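TRAP dicarboxylate transporter, DctP subunit (Sulfurospirillum deleyianum, PDB 4OVS) probably binds succinate and perhaps related dicarboxylates in the periplasm and delivers them to a TRAP-type membrane transporter. Local coordinates at residues Y70-E75 with F91-S96; I86-F91 with D141-G146. One frame throughout, in Å; residues are numbered along the deposited sequence.

Contact 1: Y70-E75 with F91-S96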
ATOM      1  N   TYR A  70      15.790  -0.128   5.605  1.00 25.03           N
ATOM      2  CA  TYR A  70      15.729  -0.416   4.148  1.00 28.54           C
ATOM      3  C   TYR A  70      14.485   0.222   3.548  1.00 24.60           C
ATOM      4  O   TYR A  70      13.405   0.267   4.186  1.00 28.69           O
ATOM      5  CB  TYR A  70      15.659  -1.934   3.838  1.00 24.51           C
ATOM      6  CG  TYR A  70      16.819  -2.706   4.352  1.00 25.22           C
ATOM      7  CD1 TYR A  70      18.044  -2.636   3.738  1.00 27.65           C
ATOM      8  CD2 TYR A  70      16.686  -3.525   5.456  1.00 28.92           C
ATOM      9  CE1 TYR A  70      19.113  -3.313   4.223  1.00 34.00           C
ATOM     10  CE2 TYR A  70      17.750  -4.205   5.952  1.00 31.86           C
ATOM     11  CZ  TYR A  70      18.970  -4.108   5.319  1.00 33.52           C
ATOM     12  OH  TYR A  70      20.065  -4.797   5.788  1.00 30.59           O
ATOM     13  N   GLY A  71      14.653   0.747   2.332  1.00 26.20           N
ATOM     14  CA  GLY A  71      13.576   1.313   1.556  1.00 26.15           C
ATOM     15  C   GLY A  71      12.979   0.390   0.514  1.00 26.57           C
ATOM     16  O   GLY A  71      13.340  -0.764   0.450  1.00 27.40           O
ATOM     17  N   ASP A  72      12.084   0.931  -0.317  1.00 27.44           N
ATOM     18  CA  ASP A  72      11.347   0.152  -1.312  1.00 28.91           C
ATOM     19  C   ASP A  72      12.294  -0.694  -2.144  1.00 29.05           C
ATOM     20  O   ASP A  72      12.000  -1.856  -2.518  1.00 28.46           O
ATOM     21  CB  ASP A  72      10.615   1.095  -2.277  1.00 25.72           C
ATOM     22  CG  ASP A  72       9.270   1.590  -1.742  1.00 31.14           C
ATOM     23  OD1 ASP A  72       8.735   1.015  -0.761  1.00 29.96           O
ATOM     24  OD2 ASP A  72       8.729   2.558  -2.342  1.00 30.45           O
ATOM     25  N   GLY A  73      13.421  -0.078  -2.474  1.00 29.84           N
ATOM     26  CA  GLY A  73      14.337  -0.646  -3.448  1.00 36.04           C
ATOM     27  C   GLY A  73      15.289  -1.670  -2.882  1.00 32.28           C
ATOM     28  O   GLY A  73      15.995  -2.333  -3.638  1.00 39.78           O
ATOM     29  N   GLU A  74      15.338  -1.771  -1.556  1.00 29.57           N
ATOM     30  CA  GLU A  74      16.311  -2.616  -0.887  1.00 28.07           C
ATOM     31  C   GLU A  74      15.693  -3.695   0.008  1.00 31.77           C
ATOM     32  O   GLU A  74      16.368  -4.677   0.320  1.00 29.79           O
ATOM     33  CB  GLU A  74      17.305  -1.776  -0.086  1.00 35.79           C
ATOM     34  CG  GLU A  74      17.987  -0.659  -0.879  1.00 38.31           C
ATOM     35  CD  GLU A  74      17.212   0.641  -0.817  1.00 40.67           C
ATOM     36  OE1 GLU A  74      16.622   0.928   0.250  1.00 40.45           O
ATOM     37  OE2 GLU A  74      17.168   1.371  -1.827  1.00 40.71           O
ATOM     38  N   GLU A  75      14.416  -3.568   0.373  1.00 30.01           N
ATOM     39  CA  GLU A  75      13.856  -4.477   1.384  1.00 24.61           C
ATOM     40  C   GLU A  75      13.780  -5.921   0.911  1.00 28.09           C
ATOM     41  O   GLU A  75      13.927  -6.826   1.710  1.00 27.33           O
ATOM     42  CB  GLU A  75      12.482  -4.008   1.929  1.00 27.91           C
ATOM     43  CG  GLU A  75      11.425  -3.865   0.880  1.00 27.19           C
ATOM     44  CD  GLU A  75      10.107  -3.356   1.416  1.00 28.57           C
ATOM     45  OE1 GLU A  75       9.932  -3.267   2.673  1.00 23.72           O
ATOM     46  OE2 GLU A  75       9.252  -3.040   0.570  1.00 21.31           O
ATOM     47  N   PHE A  91       1.062  -4.185  -2.511  1.00 32.56           N
ATOM     48  CA  PHE A  91       0.907  -5.144  -3.600  1.00 33.05           C
ATOM     49  C   PHE A  91       1.800  -4.795  -4.793  1.00 30.11           C
ATOM     50  O   PHE A  91       2.398  -5.657  -5.436  1.00 26.84           O
ATOM     51  CB  PHE A  91      -0.582  -5.218  -4.027  1.00 32.54           C
ATOM     52  CG  PHE A  91      -1.545  -5.595  -2.894  1.00 21.85           C
ATOM     53  CD1 PHE A  91      -1.142  -6.435  -1.880  1.00 23.11           C
ATOM     54  CD2 PHE A  91      -2.814  -5.059  -2.837  1.00 28.97           C
ATOM     55  CE1 PHE A  91      -1.983  -6.739  -0.842  1.00 27.23           C
ATOM     56  CE2 PHE A  91      -3.662  -5.346  -1.794  1.00 28.19           C
ATOM     57  CZ  PHE A  91      -3.263  -6.202  -0.814  1.00 27.94           C
ATOM     58  N   SER A  92       1.850  -3.530  -5.128  1.00 22.67           N
ATOM     59  CA  SER A  92       2.661  -3.073  -6.282  1.00 30.87           C
ATOM     60  C   SER A  92       4.121  -3.495  -6.172  1.00 28.16           C
ATOM     61  O   SER A  92       4.793  -3.701  -7.176  1.00 25.91           O
ATOM     62  CB  SER A  92       2.661  -1.535  -6.393  1.00 25.82           C
ATOM     63  OG  SER A  92       1.381  -0.999  -6.703  1.00 26.14           O
ATOM     64  N   LYS A  93       4.609  -3.592  -4.945  1.00 25.44           N
ATOM     65  CA  LYS A  93       5.995  -3.864  -4.678  1.00 26.08           C
ATOM     66  C   LYS A  93       6.351  -5.318  -5.046  1.00 32.31           C
ATOM     67  O   LYS A  93       7.506  -5.634  -5.229  1.00 28.91           O
ATOM     68  CB  LYS A  93       6.309  -3.587  -3.210  1.00 31.48           C
ATOM     69  CG  LYS A  93       5.948  -2.194  -2.719  1.00 32.44           C
ATOM     70  CD  LYS A  93       6.888  -1.107  -3.203  1.00 30.97           C
ATOM     71  CE  LYS A  93       6.214   0.275  -3.204  1.00 31.35           C
ATOM     72  NZ  LYS A  93       5.964   0.848  -1.870  1.00 23.68           N
ATOM     73  N   PHE A  94       5.344  -6.177  -5.181  1.00 26.16           N
ATOM     74  CA  PHE A  94       5.539  -7.579  -5.559  1.00 30.07           C
ATOM     75  C   PHE A  94       5.458  -7.838  -7.063  1.00 35.02           C
ATOM     76  O   PHE A  94       5.715  -8.953  -7.535  1.00 32.25           O
ATOM     77  CB  PHE A  94       4.460  -8.457  -4.902  1.00 24.96           C
ATOM     78  CG  PHE A  94       4.586  -8.584  -3.392  1.00 28.09           C
ATOM     79  CD1 PHE A  94       5.370  -9.581  -2.824  1.00 25.40           C
ATOM     80  CD2 PHE A  94       3.908  -7.718  -2.549  1.00 28.58           C
ATOM     81  CE1 PHE A  94       5.479  -9.716  -1.466  1.00 26.93           C
ATOM     82  CE2 PHE A  94       4.015  -7.846  -1.163  1.00 23.16           C
ATOM     83  CZ  PHE A  94       4.794  -8.832  -0.625  1.00 25.11           C
ATOM     84  N   THR A  95       5.076  -6.830  -7.827  1.00 36.98           N
ATOM     85  CA  THR A  95       4.660  -7.096  -9.201  1.00 38.67           C
ATOM     86  C   THR A  95       5.782  -7.506 -10.159  1.00 37.43           C
ATOM     87  O   THR A  95       5.498  -8.040 -11.216  1.00 35.73           O
ATOM     88  CB  THR A  95       3.811  -5.935  -9.783  1.00 36.99           C
ATOM     89  OG1 THR A  95       4.599  -4.739  -9.928  1.00 33.41           O
ATOM     90  CG2 THR A  95       2.583  -5.666  -8.867  1.00 32.58           C
ATOM     91  N   SER A  96       7.043  -7.289  -9.796  1.00 42.88           N
ATOM     92  CA  SER A  96       8.119  -7.824 -10.615  1.00 42.10           C
ATOM     93  C   SER A  96       8.360  -9.325 -10.352  1.00 44.69           C
ATOM     94  O   SER A  96       8.704 -10.033 -11.267  1.00 49.93           O
ATOM     95  CB  SER A  96       9.418  -7.033 -10.455  1.00 47.68           C
ATOM     96  OG  SER A  96       9.972  -7.161  -9.156  1.00 53.09           O
TER

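Contact 2: I86-F91 with D141-G146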
ATOM      1  N   ILE A  86      11.168  -9.372   8.607  1.00 21.93           N
ATOM      2  CA  ILE A  86       9.730  -9.206   8.391  1.00 24.64           C
ATOM      3  C   ILE A  86       9.483  -7.883   7.689  1.00 23.29           C
ATOM      4  O   ILE A  86      10.075  -6.860   8.026  1.00 19.93           O
ATOM      5  CB  ILE A  86       8.925  -9.298   9.718  1.00 23.60           C
ATOM      6  CG1 ILE A  86       9.135 -10.654  10.364  1.00 25.31           C
ATOM      7  CG2 ILE A  86       7.436  -9.158   9.459  1.00 27.28           C
ATOM      8  CD1 ILE A  86       8.370 -10.923  11.585  1.00 22.44           C
ATOM      9  N   ALA A  87       8.673  -7.933   6.646  1.00 22.52           N
ATOM     10  CA  ALA A  87       8.275  -6.760   5.922  1.00 20.82           C
ATOM     11  C   ALA A  87       6.751  -6.754   5.621  1.00 23.10           C
ATOM     12  O   ALA A  87       6.048  -7.776   5.806  1.00 23.67           O
ATOM     13  CB  ALA A  87       9.067  -6.620   4.684  1.00 24.87           C
HETATM   14  N   MSE A  88       6.230  -5.603   5.189  1.00 21.07           N
HETATM   15  CA  MSE A  88       4.814  -5.492   4.823  1.00 22.03           C
HETATM   16  C   MSE A  88       4.579  -4.660   3.568  1.00 18.20           C
HETATM   17  O   MSE A  88       3.910  -3.625   3.610  1.00 25.31           O
HETATM   18  CB  MSE A  88       4.025  -4.944   5.973  1.00 19.32           C
HETATM   19  CG  MSE A  88       4.105  -5.716   7.244  1.00 22.97           C
HETATM   20 SE   MSE A  88       5.526  -5.002   8.409  1.00 35.26          SE
HETATM   21  CE  MSE A  88       5.057  -5.935  10.019  1.00 22.05           C
ATOM     22  N   PRO A  89       5.153  -5.089   2.451  1.00 20.40           N
ATOM     23  CA  PRO A  89       5.175  -4.318   1.200  1.00 27.68           C
ATOM     24  C   PRO A  89       3.818  -4.160   0.589  1.00 23.83           C
ATOM     25  O   PRO A  89       2.997  -5.041   0.747  1.00 23.95           O
ATOM     26  CB  PRO A  89       6.061  -5.169   0.287  1.00 24.40           C
ATOM     27  CG  PRO A  89       6.859  -5.981   1.216  1.00 23.03           C
ATOM     28  CD  PRO A  89       5.980  -6.293   2.353  1.00 24.07           C
ATOM     29  N   SER A  90       3.551  -3.046  -0.095  1.00 25.16           N
ATOM     30  CA  SER A  90       2.275  -2.915  -0.801  1.00 22.57           C
ATOM     31  C   SER A  90       2.256  -3.883  -2.006  1.00 29.46           C
ATOM     32  O   SER A  90       3.297  -4.338  -2.461  1.00 24.24           O
ATOM     33  CB  SER A  90       2.045  -1.502  -1.280  1.00 23.20           C
ATOM     34  OG  SER A  90       2.913  -1.213  -2.346  1.00 28.10           O
ATOM     35  N   PHE A  91       1.062  -4.185  -2.511  1.00 32.56           N
ATOM     36  CA  PHE A  91       0.907  -5.144  -3.600  1.00 33.05           C
ATOM     37  C   PHE A  91       1.800  -4.795  -4.793  1.00 30.11           C
ATOM     38  O   PHE A  91       2.398  -5.657  -5.436  1.00 26.84           O
ATOM     39  CB  PHE A  91      -0.582  -5.218  -4.027  1.00 32.54           C
ATOM     40  CG  PHE A  91      -1.545  -5.595  -2.894  1.00 21.85           C
ATOM     41  CD1 PHE A  91      -1.142  -6.435  -1.880  1.00 23.11           C
ATOM     42  CD2 PHE A  91      -2.814  -5.059  -2.837  1.00 28.97           C
ATOM     43  CE1 PHE A  91      -1.983  -6.739  -0.842  1.00 27.23           C
ATOM     44  CE2 PHE A  91      -3.662  -5.346  -1.794  1.00 28.19           C
ATOM     45  CZ  PHE A  91      -3.263  -6.202  -0.814  1.00 27.94           C
ATOM     46  N   ASP A 141      -0.357 -12.611   6.232  1.00 32.84           N
ATOM     47  CA  ASP A 141      -1.710 -12.047   6.111  1.00 29.66           C
ATOM     48  C   ASP A 141      -1.785 -10.769   5.262  1.00 28.44           C
ATOM     49  O   ASP A 141      -0.822 -10.069   5.128  1.00 21.95           O
ATOM     50  CB  ASP A 141      -2.210 -11.559   7.472  1.00 40.65           C
ATOM     51  CG  ASP A 141      -2.538 -12.669   8.429  1.00 44.86           C
ATOM     52  OD1 ASP A 141      -3.328 -13.569   8.029  1.00 48.30           O
ATOM     53  OD2 ASP A 141      -2.020 -12.614   9.593  1.00 46.66           O
ATOM     54  N   TYR A 142      -2.968 -10.435   4.767  1.00 21.61           N
ATOM     55  CA  TYR A 142      -3.173  -9.130   4.176  1.00 20.68           C
ATOM     56  C   TYR A 142      -3.580  -8.079   5.198  1.00 23.34           C
ATOM     57  O   TYR A 142      -4.423  -8.350   6.085  1.00 23.39           O
ATOM     58  CB  TYR A 142      -4.256  -9.198   3.116  1.00 24.55           C
ATOM     59  CG  TYR A 142      -3.916 -10.071   1.926  1.00 26.35           C
ATOM     60  CD1 TYR A 142      -3.043  -9.625   0.970  1.00 24.25           C
ATOM     61  CD2 TYR A 142      -4.499 -11.309   1.744  1.00 28.01           C
ATOM     62  CE1 TYR A 142      -2.737 -10.383  -0.139  1.00 29.15           C
ATOM     63  CE2 TYR A 142      -4.183 -12.097   0.626  1.00 29.51           C
ATOM     64  CZ  TYR A 142      -3.306 -11.617  -0.316  1.00 29.45           C
ATOM     65  OH  TYR A 142      -2.971 -12.368  -1.447  1.00 32.41           O
ATOM     66  N   TRP A 143      -2.980  -6.892   5.026  1.00 23.52           N
ATOM     67  CA  TRP A 143      -3.274  -5.654   5.767  1.00 19.63           C
ATOM     68  C   TRP A 143      -3.832  -4.574   4.841  1.00 20.82           C
ATOM     69  O   TRP A 143      -3.555  -4.593   3.647  1.00 23.02           O
ATOM     70  CB  TRP A 143      -2.008  -5.131   6.417  1.00 17.65           C
ATOM     71  CG  TRP A 143      -1.526  -5.855   7.630  1.00 15.70           C
ATOM     72  CD1 TRP A 143      -1.935  -7.072   8.084  1.00 22.61           C
ATOM     73  CD2 TRP A 143      -0.495  -5.424   8.517  1.00 16.63           C
ATOM     74  NE1 TRP A 143      -1.254  -7.395   9.242  1.00 19.94           N
ATOM     75  CE2 TRP A 143      -0.365  -6.395   9.526  1.00 17.90           C
ATOM     76  CE3 TRP A 143       0.312  -4.268   8.589  1.00 15.79           C
ATOM     77  CZ2 TRP A 143       0.524  -6.256  10.599  1.00 16.59           C
ATOM     78  CZ3 TRP A 143       1.163  -4.135   9.643  1.00 15.08           C
ATOM     79  CH2 TRP A 143       1.264  -5.112  10.643  1.00 15.08           C
ATOM     80  N   ASP A 144      -4.602  -3.613   5.408  1.00 20.99           N
ATOM     81  CA  ASP A 144      -5.367  -2.602   4.667  1.00 18.91           C
ATOM     82  C   ASP A 144      -4.653  -1.237   4.814  1.00 18.91           C
ATOM     83  O   ASP A 144      -4.158  -0.933   5.897  1.00 19.79           O
ATOM     84  CB  ASP A 144      -6.740  -2.435   5.344  1.00 20.08           C
ATOM     85  CG  ASP A 144      -7.656  -1.487   4.624  1.00 22.91           C
ATOM     86  OD1 ASP A 144      -7.409  -1.122   3.454  1.00 25.60           O
ATOM     87  OD2 ASP A 144      -8.690  -1.106   5.239  1.00 29.14           O
ATOM     88  N   ALA A 145      -4.595  -0.468   3.742  1.00 22.27           N
ATOM     89  CA  ALA A 145      -4.282   0.955   3.844  1.00 20.79           C
ATOM     90  C   ALA A 145      -5.537   1.724   3.543  1.00 21.86           C
ATOM     91  O   ALA A 145      -6.144   2.230   4.447  1.00 22.89           O
ATOM     92  CB  ALA A 145      -3.099   1.393   2.909  1.00 24.33           C
ATOM     93  N   GLY A 146      -5.908   1.807   2.259  1.00 19.37           N
ATOM     94  CA  GLY A 146      -7.150   2.394   1.867  1.00 17.46           C
ATOM     95  C   GLY A 146      -7.174   2.673   0.381  1.00 17.15           C
ATOM     96  O   GLY A 146      -6.219   2.404  -0.338  1.00 18.50           O
TER

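Contact 1: Y70-E75 with F91-S96
K93 reaches D72 through two bends of its chain, at CB-CG and at CD-CE (chi4 71°), which turn NZ toward the carboxylate; D72 sets its CG opposite its own carbonyl carbon (chi1 -83°), and from there its carboxylate swings toward K93. D72 and K93 form the only residue pair within 4.5 Å across the two segments, their CA atoms staying 7.5 Å apart. K93 NZ donates to D72 OD1 at 3.0 Å, a salt bridge whose donor lies above the carboxylate, 43° out of its plane. K93 CE also lies against the group, 3.5 Å from D72 OD2, so methylene and ammonium approach it together. The other oxygen, D72 OD2, accepts from the backbone N of F192 and has a long, weak ion pair with R169, while K93 NZ also donates to O1 of a bound succinate. With an alanine here, K93 would probably lose a charge partner and be freer to turn away from the ligand, and F192 N would lose its acceptor. Both backbones are tightly turned: G71 O takes bonds from E74 N and E75 N, E74 OE1 accepts from G71 N at 2.9 Å, and S92 O receives both T95 N and, at 2.9 Å, T95 OG1. E74 occupies the N-cap of helix 75-81. D72 probably acts as a second-shell residue that helps to orient a ligand-binding lysine, at a site where K93 and R169 both bind succinate, consistent with the dicarboxylate cleft between the two domains of a TRAP solute-binding protein.

Contact 2: I86-F91 with D141-G146
The selenomethionine M88 lies obliquely across the indole of W143, and its chain can be followed outward. CB sets off toward the strand 141-146. CG then sits over one face of the indole, displaced toward the rim and 4.1 Å from W143 CZ3. The second torsion is an intermediate 93°, which carries SE obliquely above the six-membered ring, 5.3 Å from its centroid and 38° off the normal. At the tip, CE packs against W143 CH2 at 3.9 Å. The indole itself is tied by NE1 to T264 OG1, which helps fix its rotation under the M88 chain, and M260 of helix 253-289 touches it as well.

A second apolar pair forms further along. F91 CE1 comes to the edge of the Y142 ring, near its plane, at 3.6 Å from Y142 CD1. The two planes meet at 79° with centroids 5.8 Å apart, an oblique pair. Y142 OH reaches past this to bond G125 O, so its buried hydroxyl is satisfied.

No hydrogen bond joins the two segments directly. Instead strand 233-241 pairs with both, through V238 to D141 and I239 to A87, and V238 also touches both M88 and W143. The arrangement is a Met-aromatic contact in the buried interior, where the mixed sheet meets helix 253-289, just before the classic beta bulge that A145 and G146 form opposite L234.

How the contacts relate
Contact 2 lies in the buried core, about 6 Å from the chain's centre, whereas contact 1 is a surface contact some 11 Å from it. Their chemistry follows: one ion pair that includes a residue of the succinate site in contact 1, apolar and aromatic packing in contact 2. They share F91, where the loop leaving strand 86-87 turns into 91-96, and they also touch: F94 CE2 packs 3.5 Å from P89 O, and E75 OE2 lies 3.8 Å from P89 CG. Segment 86-91, a strand at its start, packs on strand 137-152 in contact 2, and its continuation brings K93 to the ligand. K40, another succinate-binding lysine, donates from NZ to M88 O, bringing the core close to the pocket.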